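Local coordinates for protein 3-Hydroxyacyl-CoA dehydrogenase (Ralstonia eutropha H16, PDB 4PZD) that probably catalyses the NAD-dependent oxidation of (3S)-3-hydroxyacyl-CoA to 3-oxoacyl-CoA, at residues A[7-12]-A[78-83]; A[29-34]-A[69-74]; A[90-95]-A[118-123]. All coordinates share one frame; numbering follows the deposited sequence.

Contact 1: residues A[7-12]-A[78-83]. With NAD (nicotinamide-adenine-dinucleotide), chain J.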
loop_
_atom_site.group_PDB
_atom_site.type_symbol
_atom_site.label_atom_id
_atom_site.label_comp_id
_atom_site.label_asym_id
_atom_site.label_seq_id
_atom_site.Cartn_x
_atom_site.Cartn_y
_atom_site.Cartn_z
ATOM N N GLY A 7 -33.444 7.713 4.754
ATOM C CA GLY A 7 -33.620 6.778 5.868
ATOM C C GLY A 7 -32.285 6.213 6.361
ATOM O O GLY A 7 -31.407 5.870 5.564
ATOM N N ILE A 8 -32.112 6.147 7.678
ATOM C CA ILE A 8 -30.964 5.469 8.254
ATOM C C ILE A 8 -31.387 4.565 9.397
ATOM O O ILE A 8 -31.974 5.035 10.378
ATOM C CB ILE A 8 -29.924 6.449 8.785
ATOM C CG1 ILE A 8 -29.410 7.317 7.641
ATOM C CG2 ILE A 8 -28.774 5.675 9.427
ATOM C CD1 ILE A 8 -28.165 8.112 7.979
ATOM N N VAL A 9 -31.074 3.276 9.272
ATOM C CA VAL A 9 -31.266 2.359 10.373
ATOM C C VAL A 9 -29.931 2.055 11.019
ATOM O O VAL A 9 -29.028 1.526 10.387
ATOM C CB VAL A 9 -32.000 1.081 9.962
ATOM C CG1 VAL A 9 -32.009 0.076 11.107
ATOM C CG2 VAL A 9 -33.429 1.420 9.566
ATOM N N GLY A 10 -29.841 2.401 12.301
ATOM C CA GLY A 10 -28.638 2.237 13.083
ATOM C C GLY A 10 -28.143 3.621 13.374
ATOM O O GLY A 10 -28.028 4.447 12.462
ATOM N N ALA A 11 -27.865 3.898 14.639
ATOM C CA ALA A 11 -27.395 5.224 15.001
ATOM C C ALA A 11 -26.024 5.213 15.679
ATOM O O ALA A 11 -25.693 6.147 16.418
ATOM C CB ALA A 11 -28.431 5.925 15.865
ATOM N N GLY A 12 -25.216 4.190 15.400
ATOM C CA GLY A 12 -23.855 4.085 15.967
ATOM C C GLY A 12 -22.826 4.878 15.164
ATOM O O GLY A 12 -23.187 5.770 14.390
ATOM N N ASP A 78 -41.906 3.136 11.166
ATOM C CA ASP A 78 -42.810 3.705 10.160
ATOM C C ASP A 78 -42.396 5.121 9.733
ATOM O O ASP A 78 -42.952 5.654 8.785
ATOM C CB ASP A 78 -44.262 3.732 10.670
ATOM C CG ASP A 78 -44.868 2.340 10.824
ATOM O OD1 ASP A 78 -45.022 1.637 9.804
ATOM O OD2 ASP A 78 -45.216 1.954 11.964
ATOM N N ASP A 79 -41.427 5.735 10.419
ATOM C CA ASP A 79 -40.961 7.081 10.043
ATOM C C ASP A 79 -40.279 7.069 8.695
ATOM O O ASP A 79 -40.119 8.105 8.070
ATOM C CB ASP A 79 -39.995 7.639 11.081
ATOM C CG ASP A 79 -40.639 7.803 12.426
ATOM O OD1 ASP A 79 -41.216 6.814 12.904
ATOM O OD2 ASP A 79 -40.573 8.898 13.013
ATOM N N LEU A 80 -39.886 5.876 8.267
ATOM C CA LEU A 80 -39.171 5.669 7.017
ATOM C C LEU A 80 -40.077 5.610 5.768
ATOM O O LEU A 80 -39.574 5.400 4.660
ATOM C CB LEU A 80 -38.340 4.381 7.112
ATOM C CG LEU A 80 -37.409 4.211 8.321
ATOM C CD1 LEU A 80 -36.879 2.788 8.378
ATOM C CD2 LEU A 80 -36.260 5.199 8.277
ATOM N N LYS A 81 -41.393 5.770 5.926
ATOM C CA LYS A 81 -42.252 6.091 4.775
ATOM C C LYS A 81 -41.968 7.539 4.329
ATOM O O LYS A 81 -42.151 7.882 3.168
ATOM C CB LYS A 81 -43.738 5.925 5.102
ATOM C CG LYS A 81 -44.176 4.513 5.473
ATOM C CD LYS A 81 -45.700 4.414 5.564
ATOM C CE LYS A 81 -46.162 3.314 6.521
ATOM N NZ LYS A 81 -46.073 1.969 5.900
ATOM N N ALA A 82 -41.491 8.368 5.258
ATOM C CA ALA A 82 -41.047 9.728 4.947
ATOM C C ALA A 82 -39.994 9.765 3.843
ATOM O O ALA A 82 -39.861 10.776 3.161
ATOM C CB ALA A 82 -40.486 10.411 6.205
ATOM N N THR A 83 -39.272 8.661 3.654
ATOM C CA THR A 83 -37.914 8.704 3.105
ATOM C C THR A 83 -37.768 8.256 1.652
ATOM O O THR A 83 -38.495 7.385 1.186
ATOM C CB THR A 83 -36.984 7.821 3.952
ATOM O OG1 THR A 83 -37.368 6.449 3.803
ATOM C CG2 THR A 83 -37.071 8.211 5.424
HETATM P PA NAD J . -21.663 0.697 16.591
HETATM O O1A NAD J . -21.306 -0.329 17.640
HETATM O O2A NAD J . -20.975 2.044 16.632
HETATM O O5B NAD J . -23.257 0.927 16.684
HETATM C C5B NAD J . -24.207 0.011 16.129
HETATM C C4B NAD J . -25.599 0.633 16.190
HETATM O O4B NAD J . -26.543 -0.179 15.468
HETATM C C3B NAD J . -26.091 0.776 17.640
HETATM O O3B NAD J . -26.448 2.137 17.975
HETATM C C2B NAD J . -27.270 -0.188 17.716
HETATM O O2B NAD J . -28.299 0.219 18.638
HETATM C C1B NAD J . -27.745 -0.264 16.259
HETATM N N9A NAD J . -28.634 -1.460 16.046
HETATM C C8A NAD J . -28.399 -2.762 16.365
HETATM N N7A NAD J . -29.481 -3.530 16.040
HETATM C C5A NAD J . -30.428 -2.727 15.515
HETATM C C6A NAD J . -31.812 -2.882 14.959
HETATM N N6A NAD J . -32.407 -4.112 14.905
HETATM N N1A NAD J . -32.459 -1.760 14.508
HETATM C C2A NAD J . -31.874 -0.536 14.561
HETATM N N3A NAD J . -30.620 -0.339 15.049
HETATM C C4A NAD J . -29.866 -1.366 15.528
HETATM O O3 NAD J . -21.489 0.008 15.136
HETATM P PN NAD J . -21.106 0.744 13.745
HETATM O O1N NAD J . -19.624 1.054 13.761
HETATM O O2N NAD J . -22.105 1.848 13.460
HETATM O O5D NAD J . -21.313 -0.475 12.696
HETATM C C5D NAD J . -22.493 -0.617 11.912
HETATM C C4D NAD J . -22.260 -1.536 10.712
HETATM O O4D NAD J . -21.588 -0.866 9.635
HETATM C C3D NAD J . -21.387 -2.738 10.998
HETATM O O3D NAD J . -22.115 -3.788 11.615
HETATM C C2D NAD J . -20.910 -3.082 9.609
HETATM O O2D NAD J . -21.947 -3.769 8.903
HETATM C C1D NAD J . -20.698 -1.757 8.931
HETATM N N1N NAD J . -19.261 -1.363 8.960
HETATM C C2N NAD J . -18.620 -1.155 10.134
HETATM C C3N NAD J . -17.274 -0.780 10.195
HETATM C C7N NAD J . -16.637 -0.554 11.551
HETATM O O7N NAD J . -15.582 -1.094 11.829
HETATM N N7N NAD J . -17.236 0.241 12.442
HETATM C C4N NAD J . -16.569 -0.617 8.994
HETATM C C5N NAD J . -17.234 -0.829 7.793
HETATM C C6N NAD J . -18.580 -1.208 7.799
#
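V9 and L80 meet within a Rossmann-type NAD-binding domain, where the first strand of the dinucleotide fold, 5-9, packs against a short 3-10 turn at 78-81. The two side chains cross at about a right angle and touch through one methyl each, V9 CG2 lying 3.9 Å from L80 CD1. V9 faces two ways. Its CG1, anti to the backbone N (chi1 172°), turns from the leucine to the cofactor and lies against one face of the adenine, 3.5 Å from NAD C2A. V9 thus touches L80 with one methyl and the adenine with the other.

The other branch of L80, CD2, is laid against the strand backbone, 3.9 Å from G7 CA. G7 has no side chain, and T83 comes up to the same backbone: T83 CB is 3.6 Å from G7 N, with CG2 close beside it. No hydrogen bond links the two segments; the contact is buried apolar packing, and L80 also touches V32 and V86 of the strands flanking 5-9. Beyond V9 the chain turns through G10, A11 and G12, part of the glycine-rich GxGxxG loop, and G12 CA passes 3.3 Å from NAD O5B. The loop then leads into helix 13-23, with G12 at its N-cap.

Just past the 3-10 segment, T83 OG1 sits between its own backbone N and carbonyl carbon (chi1 67°). From there it donates a 2.6 Å hydrogen bond to L80 O, tilted 33° from that carbonyl's plane.

Contact 2: residues A[29-34]-A[69-74]. With NAD (nicotinamide-adenine-dinucleotide), chain J.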
loop_
_atom_site.group_PDB
_atom_site.type_symbol
_atom_site.label_atom_id
_atom_site.label_comp_id
_atom_site.label_asym_id
_atom_site.label_seq_id
_atom_site.Cartn_x
_atom_site.Cartn_y
_atom_site.Cartn_z
ATOM N N VAL A 29 -32.441 13.714 7.231
ATOM C CA VAL A 29 -32.170 12.360 7.683
ATOM C C VAL A 29 -33.180 11.934 8.713
ATOM O O VAL A 29 -33.445 12.675 9.641
ATOM C CB VAL A 29 -30.802 12.220 8.362
ATOM C CG1 VAL A 29 -30.547 10.748 8.685
ATOM C CG2 VAL A 29 -29.691 12.788 7.495
ATOM N N VAL A 30 -33.711 10.730 8.551
ATOM C CA VAL A 30 -34.554 10.077 9.551
ATOM C C VAL A 30 -33.748 8.914 10.138
ATOM O O VAL A 30 -33.639 7.838 9.534
ATOM C CB VAL A 30 -35.884 9.579 8.933
ATOM C CG1 VAL A 30 -36.644 8.656 9.879
ATOM C CG2 VAL A 30 -36.755 10.759 8.550
ATOM N N MET A 31 -33.168 9.138 11.308
ATOM C CA MET A 31 -32.292 8.149 11.892
ATOM C C MET A 31 -33.041 7.320 12.916
ATOM O O MET A 31 -33.556 7.861 13.881
ATOM C CB MET A 31 -31.126 8.827 12.551
ATOM C CG MET A 31 -29.910 7.945 12.599
ATOM S SD MET A 31 -28.697 8.487 13.804
ATOM C CE MET A 31 -28.935 10.257 13.896
ATOM N N VAL A 32 -33.076 6.010 12.708
ATOM C CA VAL A 32 -33.843 5.100 13.553
ATOM C C VAL A 32 -32.907 4.159 14.346
ATOM O O VAL A 32 -31.995 3.566 13.776
ATOM C CB VAL A 32 -34.826 4.289 12.675
ATOM C CG1 VAL A 32 -35.662 3.337 13.511
ATOM C CG2 VAL A 32 -35.736 5.222 11.895
ATOM N N ASP A 33 -33.104 4.048 15.663
ATOM C CA ASP A 33 -32.441 2.993 16.467
ATOM C C ASP A 33 -33.480 2.319 17.377
ATOM O O ASP A 33 -34.686 2.475 17.144
ATOM C CB ASP A 33 -31.242 3.554 17.253
ATOM C CG ASP A 33 -30.089 2.568 17.352
ATOM O OD1 ASP A 33 -30.357 1.367 17.556
ATOM O OD2 ASP A 33 -28.918 2.985 17.236
ATOM N N ILE A 34 -33.045 1.568 18.393
ATOM C CA ILE A 34 -33.985 0.754 19.210
ATOM C C ILE A 34 -34.309 1.317 20.585
ATOM O O ILE A 34 -35.254 0.877 21.215
ATOM C CB ILE A 34 -33.511 -0.699 19.384
ATOM C CG1 ILE A 34 -32.029 -0.733 19.815
ATOM C CG2 ILE A 34 -33.779 -1.481 18.096
ATOM C CD1 ILE A 34 -31.572 -2.032 20.453
ATOM N N ALA A 69 -31.271 20.457 12.554
ATOM C CA ALA A 69 -32.716 20.591 12.322
ATOM C C ALA A 69 -33.177 19.539 11.315
ATOM O O ALA A 69 -34.214 18.882 11.502
ATOM C CB ALA A 69 -33.054 21.993 11.826
ATOM N N ARG A 70 -32.373 19.367 10.268
ATOM C CA ARG A 70 -32.660 18.387 9.226
ATOM C C ARG A 70 -32.605 16.901 9.704
ATOM O O ARG A 70 -33.142 16.002 9.043
ATOM C CB ARG A 70 -31.767 18.647 7.987
ATOM C CG ARG A 70 -32.499 19.295 6.800
ATOM C CD ARG A 70 -32.554 20.825 6.827
ATOM N NE ARG A 70 -31.358 21.439 6.236
ATOM C CZ ARG A 70 -31.156 22.752 6.096
ATOM N NH1 ARG A 70 -32.067 23.635 6.500
ATOM N NH2 ARG A 70 -30.028 23.188 5.546
ATOM N N ILE A 71 -31.994 16.639 10.852
ATOM C CA ILE A 71 -31.995 15.287 11.402
ATOM C C ILE A 71 -33.213 15.007 12.296
ATOM O O ILE A 71 -33.270 15.460 13.444
ATOM C CB ILE A 71 -30.693 15.011 12.180
ATOM C CG1 ILE A 71 -29.489 15.232 11.248
ATOM C CG2 ILE A 71 -30.713 13.596 12.761
ATOM C CD1 ILE A 71 -28.137 15.014 11.890
ATOM N N LYS A 72 -34.174 14.248 11.763
ATOM C CA LYS A 72 -35.322 13.754 12.540
ATOM C C LYS A 72 -34.934 12.409 13.150
ATOM O O LYS A 72 -34.921 11.397 12.446
ATOM C CB LYS A 72 -36.571 13.580 11.641
ATOM C CG LYS A 72 -37.865 14.199 12.175
ATOM C CD LYS A 72 -38.287 15.452 11.383
ATOM C CE LYS A 72 -39.083 16.465 12.206
ATOM N NZ LYS A 72 -40.447 15.980 12.568
ATOM N N GLY A 73 -34.609 12.390 14.444
ATOM C CA GLY A 73 -34.154 11.157 15.116
ATOM C C GLY A 73 -35.270 10.344 15.757
ATOM O O GLY A 73 -35.640 10.621 16.886
ATOM N N SER A 74 -35.781 9.329 15.046
ATOM C CA SER A 74 -36.909 8.489 15.510
ATOM C C SER A 74 -36.499 7.178 16.221
ATOM O O SER A 74 -35.320 6.866 16.400
ATOM C CB SER A 74 -37.844 8.168 14.325
ATOM O OG SER A 74 -38.952 7.349 14.707
HETATM P PA NAD J . -21.663 0.697 16.591
HETATM O O1A NAD J . -21.306 -0.329 17.640
HETATM O O2A NAD J . -20.975 2.044 16.632
HETATM O O5B NAD J . -23.257 0.927 16.684
HETATM C C5B NAD J . -24.207 0.011 16.129
HETATM C C4B NAD J . -25.599 0.633 16.190
HETATM O O4B NAD J . -26.543 -0.179 15.468
HETATM C C3B NAD J . -26.091 0.776 17.640
HETATM O O3B NAD J . -26.448 2.137 17.975
HETATM C C2B NAD J . -27.270 -0.188 17.716
HETATM O O2B NAD J . -28.299 0.219 18.638
HETATM C C1B NAD J . -27.745 -0.264 16.259
HETATM N N9A NAD J . -28.634 -1.460 16.046
HETATM C C8A NAD J . -28.399 -2.762 16.365
HETATM N N7A NAD J . -29.481 -3.530 16.040
HETATM C C5A NAD J . -30.428 -2.727 15.515
HETATM C C6A NAD J . -31.812 -2.882 14.959
HETATM N N6A NAD J . -32.407 -4.112 14.905
HETATM N N1A NAD J . -32.459 -1.760 14.508
HETATM C C2A NAD J . -31.874 -0.536 14.561
HETATM N N3A NAD J . -30.620 -0.339 15.049
HETATM C C4A NAD J . -29.866 -1.366 15.528
HETATM O O3 NAD J . -21.489 0.008 15.136
HETATM P PN NAD J . -21.106 0.744 13.745
HETATM O O1N NAD J . -19.624 1.054 13.761
HETATM O O2N NAD J . -22.105 1.848 13.460
HETATM O O5D NAD J . -21.313 -0.475 12.696
HETATM C C5D NAD J . -22.493 -0.617 11.912
HETATM C C4D NAD J . -22.260 -1.536 10.712
HETATM O O4D NAD J . -21.588 -0.866 9.635
HETATM C C3D NAD J . -21.387 -2.738 10.998
HETATM O O3D NAD J . -22.115 -3.788 11.615
HETATM C C2D NAD J . -20.910 -3.082 9.609
HETATM O O2D NAD J . -21.947 -3.769 8.903
HETATM C C1D NAD J . -20.698 -1.757 8.931
HETATM N N1N NAD J . -19.261 -1.363 8.960
HETATM C C2N NAD J . -18.620 -1.155 10.134
HETATM C C3N NAD J . -17.274 -0.780 10.195
HETATM C C7N NAD J . -16.637 -0.554 11.551
HETATM O O7N NAD J . -15.582 -1.094 11.829
HETATM N N7N NAD J . -17.236 0.241 12.442
HETATM C C4N NAD J . -16.569 -0.617 8.994
HETATM C C5N NAD J . -17.234 -0.829 7.793
HETATM C C6N NAD J . -18.580 -1.208 7.799
#
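The outer edge of the Rossmann sheet is formed here by parallel pairing of V29-V32 with I71-S74, next to the site that holds the adenosine ribose of NAD. V29 N donates to R70 O, K72 N to V29 O (2.7 Å), and M31 N to K72 O (3.1 Å); the bond from S74 N to M31 O is weak. K72 N meets V29 O almost head-on, at a C=O...N angle of 177°. V30 CA-H adds a contact to K72 O.

On one face M31 and I71 lie side by side and point the same way. M31 CG is anti to its backbone N (chi1 -153°), and a bend at chi3 swings the methyl back, leaving CE 3.9 Å from I71 CG2. On the other face V30 CG2 approaches K72 CB obliquely; S74 OG bonds to S76 O.

Past the paired strand, D33 receives the ribose with both carboxylate oxygens, as an acidic residue at the end of the second strand does in many NAD-binding Rossmann folds. NAD O2B donates to D33 OD1 and NAD O3B to OD2 (2.7 Å); OD2 also accepts from A11 N of the glycine-rich loop. I34 N donates to D33 OD1 on its anti side, which would limit the carboxylate's rotation. I34 CG2 then lies over the adenine, 3.8 Å from NAD N1A.

Contact 3: residues A[90-95]-A[118-123]. With NAD (nicotinamide-adenine-dinucleotide), chain J.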
loop_
_atom_site.group_PDB
_atom_site.type_symbol
_atom_site.label_atom_id
_atom_site.label_comp_id
_atom_site.label_asym_id
_atom_site.label_seq_id
_atom_site.Cartn_x
_atom_site.Cartn_y
_atom_site.Cartn_z
ATOM N N ALA A 90 -26.583 -1.056 10.966
ATOM C CA ALA A 90 -26.793 -1.462 12.345
ATOM C C ALA A 90 -25.907 -2.625 12.764
ATOM O O ALA A 90 -25.553 -2.714 13.953
ATOM C CB ALA A 90 -28.247 -1.834 12.541
ATOM N N THR A 91 -25.547 -3.497 11.808
ATOM C CA THR A 91 -24.950 -4.809 12.123
ATOM C C THR A 91 -24.221 -5.552 10.970
ATOM O O THR A 91 -24.709 -5.609 9.844
ATOM C CB THR A 91 -26.040 -5.744 12.673
ATOM O OG1 THR A 91 -25.517 -7.064 12.840
ATOM C CG2 THR A 91 -27.237 -5.800 11.720
ATOM N N GLU A 92 -23.049 -6.113 11.275
ATOM C CA GLU A 92 -22.425 -7.166 10.448
ATOM C C GLU A 92 -22.903 -8.576 10.821
ATOM O O GLU A 92 -22.284 -9.535 10.404
ATOM C CB GLU A 92 -20.888 -7.169 10.556
ATOM C CG GLU A 92 -20.145 -6.101 9.777
ATOM C CD GLU A 92 -20.305 -6.193 8.250
ATOM O OE1 GLU A 92 -21.437 -5.954 7.742
ATOM O OE2 GLU A 92 -19.281 -6.483 7.559
ATOM N N ASN A 93 -23.974 -8.712 11.605
ATOM C CA ASN A 93 -24.575 -10.023 11.837
ATOM C C ASN A 93 -25.552 -10.373 10.718
ATOM O O ASN A 93 -26.507 -9.628 10.481
ATOM C CB ASN A 93 -25.305 -10.088 13.178
ATOM C CG ASN A 93 -25.807 -11.481 13.470
ATOM O OD1 ASN A 93 -26.853 -11.909 12.983
ATOM N ND2 ASN A 93 -25.039 -12.213 14.229
ATOM N N TYR A 94 -25.345 -11.521 10.076
ATOM C CA TYR A 94 -26.144 -11.895 8.935
ATOM C C TYR A 94 -27.618 -12.064 9.265
ATOM O O TYR A 94 -28.469 -11.380 8.701
ATOM C CB TYR A 94 -25.630 -13.179 8.287
ATOM C CG TYR A 94 -26.326 -13.419 6.965
ATOM C CD1 TYR A 94 -25.971 -12.684 5.840
ATOM C CD2 TYR A 94 -27.386 -14.306 6.856
ATOM C CE1 TYR A 94 -26.622 -12.854 4.634
ATOM C CE2 TYR A 94 -28.039 -14.487 5.652
ATOM C CZ TYR A 94 -27.645 -13.753 4.542
ATOM O OH TYR A 94 -28.279 -13.898 3.336
ATOM N N ASP A 95 -27.943 -12.988 10.153
ATOM C CA ASP A 95 -29.361 -13.285 10.391
ATOM C C ASP A 95 -30.088 -12.034 10.787
ATOM O O ASP A 95 -31.224 -11.821 10.363
ATOM C CB ASP A 95 -29.561 -14.333 11.480
ATOM C CG ASP A 95 -29.363 -15.742 10.983
ATOM O OD1 ASP A 95 -29.071 -15.932 9.787
ATOM O OD2 ASP A 95 -29.509 -16.675 11.803
ATOM N N THR A 118 -21.763 -2.528 4.618
ATOM C CA THR A 118 -21.155 -3.805 4.946
ATOM C C THR A 118 -19.756 -3.851 4.313
ATOM O O THR A 118 -19.545 -3.330 3.212
ATOM C CB THR A 118 -22.016 -5.000 4.448
ATOM O OG1 THR A 118 -21.434 -6.243 4.872
ATOM C CG2 THR A 118 -22.165 -4.999 2.928
ATOM N N SER A 119 -18.812 -4.460 5.028
ATOM C CA SER A 119 -17.453 -4.689 4.529
ATOM C C SER A 119 -17.306 -6.058 3.860
ATOM O O SER A 119 -16.474 -6.204 2.966
ATOM C CB SER A 119 -16.442 -4.592 5.674
ATOM O OG SER A 119 -16.886 -3.654 6.628
ATOM N N SER A 120 -18.132 -7.027 4.260
ATOM C CA SER A 120 -17.881 -8.442 3.959
ATOM C C SER A 120 -19.074 -9.227 3.444
ATOM O O SER A 120 -18.897 -10.238 2.803
ATOM C CB SER A 120 -17.361 -9.159 5.234
ATOM O OG SER A 120 -18.241 -9.022 6.360
ATOM N N ILE A 121 -20.289 -8.796 3.759
ATOM C CA ILE A 121 -21.464 -9.602 3.478
ATOM C C ILE A 121 -21.849 -9.462 2.026
ATOM O O ILE A 121 -21.943 -8.347 1.517
ATOM C CB ILE A 121 -22.690 -9.187 4.327
ATOM C CG1 ILE A 121 -22.404 -9.272 5.839
ATOM C CG2 ILE A 121 -23.888 -10.064 3.970
ATOM C CD1 ILE A 121 -22.293 -10.684 6.383
ATOM N N SER A 122 -22.128 -10.597 1.391
ATOM C CA SER A 122 -22.621 -10.644 -0.005
ATOM C C SER A 122 -23.849 -9.773 -0.271
ATOM O O SER A 122 -24.963 -10.076 0.184
ATOM C CB SER A 122 -22.967 -12.085 -0.395
ATOM O OG SER A 122 -23.492 -12.124 -1.706
ATOM N N ILE A 123 -23.641 -8.704 -1.026
ATOM C CA ILE A 123 -24.738 -7.814 -1.449
ATOM C C ILE A 123 -25.804 -8.526 -2.282
ATOM O O ILE A 123 -26.988 -8.242 -2.143
ATOM C CB ILE A 123 -24.171 -6.652 -2.267
ATOM C CG1 ILE A 123 -23.215 -5.854 -1.377
ATOM C CG2 ILE A 123 -25.271 -5.788 -2.892
ATOM C CD1 ILE A 123 -23.830 -5.353 -0.092
HETATM P PA NAD J . -21.663 0.697 16.591
HETATM O O1A NAD J . -21.306 -0.329 17.640
HETATM O O2A NAD J . -20.975 2.044 16.632
HETATM O O5B NAD J . -23.257 0.927 16.684
HETATM C C5B NAD J . -24.207 0.011 16.129
HETATM C C4B NAD J . -25.599 0.633 16.190
HETATM O O4B NAD J . -26.543 -0.179 15.468
HETATM C C3B NAD J . -26.091 0.776 17.640
HETATM O O3B NAD J . -26.448 2.137 17.975
HETATM C C2B NAD J . -27.270 -0.188 17.716
HETATM O O2B NAD J . -28.299 0.219 18.638
HETATM C C1B NAD J . -27.745 -0.264 16.259
HETATM N N9A NAD J . -28.634 -1.460 16.046
HETATM C C8A NAD J . -28.399 -2.762 16.365
HETATM N N7A NAD J . -29.481 -3.530 16.040
HETATM C C5A NAD J . -30.428 -2.727 15.515
HETATM C C6A NAD J . -31.812 -2.882 14.959
HETATM N N6A NAD J . -32.407 -4.112 14.905
HETATM N N1A NAD J . -32.459 -1.760 14.508
HETATM C C2A NAD J . -31.874 -0.536 14.561
HETATM N N3A NAD J . -30.620 -0.339 15.049
HETATM C C4A NAD J . -29.866 -1.366 15.528
HETATM O O3 NAD J . -21.489 0.008 15.136
HETATM P PN NAD J . -21.106 0.744 13.745
HETATM O O1N NAD J . -19.624 1.054 13.761
HETATM O O2N NAD J . -22.105 1.848 13.460
HETATM O O5D NAD J . -21.313 -0.475 12.696
HETATM C C5D NAD J . -22.493 -0.617 11.912
HETATM C C4D NAD J . -22.260 -1.536 10.712
HETATM O O4D NAD J . -21.588 -0.866 9.635
HETATM C C3D NAD J . -21.387 -2.738 10.998
HETATM O O3D NAD J . -22.115 -3.788 11.615
HETATM C C2D NAD J . -20.910 -3.082 9.609
HETATM O O2D NAD J . -21.947 -3.769 8.903
HETATM C C1D NAD J . -20.698 -1.757 8.931
HETATM N N1N NAD J . -19.261 -1.363 8.960
HETATM C C2N NAD J . -18.620 -1.155 10.134
HETATM C C3N NAD J . -17.274 -0.780 10.195
HETATM C C7N NAD J . -16.637 -0.554 11.551
HETATM O O7N NAD J . -15.582 -1.094 11.829
HETATM N N7N NAD J . -17.236 0.241 12.442
HETATM C C4N NAD J . -16.569 -0.617 8.994
HETATM C C5N NAD J . -17.234 -0.829 7.793
HETATM C C6N NAD J . -18.580 -1.208 7.799
#
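E92 OE2 is gripped by two donors of the 118-123 loop: S120 OG at 3.0 Å and S119 N at 3.3 Å. They reach it from opposite faces of the carboxylate, 46° and 43° out of its plane. The other oxygen, OE1, accepts T118 OG1 at 2.9 Å on its syn lone pair. NAD O2D, a hydroxyl of the nicotinamide ribose, also donates to OE1. Four donors thus fix the rotation of the carboxylate and tie the cofactor to the loop. E92 CG stands beside the backbone N, and the bend at chi2 (-64°) then turns the carboxylate toward the loop and NAD O2D.

T118 OG1 works in both directions: it donates to E92 and accepts I121 N at 3.0 Å, an ST motif within the loop. S119 OG lies near the nicotinamide, 3.1 Å from NAD C5N, and its side chain touches H140, predicted to be important for catalysis. On the apolar flank I121 CG2 meets the Y94 ring at its edge, 3.8 Å from Y94 CD1. Toward the other end of the cofactor, A90 CB lies against an adenine face.

The contact joins the start of helix 94-107, with N93 as its N-cap, to the loop between strand 113-117 and helix 123-127; Y94 and I121 both touch L126 of that second helix.

All three contacts belong to the NAD-binding domain and touch the same cofactor. Contacts 1 and 2 have centres 6 Å apart and share one sheet: strands 5-9 and 28-32 are neighbours, bonded through I8 O to V32 N and G10 N to V32 O. In sequence, contact 2 is nested inside the loop that contact 1 closes; contact 3 follows both, its centre 18 Å from contact 1 and 22 Å from contact 2. The adenine lies between V9 of contact 1 and A90 of contact 3 on one face and I34 of contact 2 on the other, while contact 3 alone reaches the nicotinamide, consistent with its lying near the reaction centre.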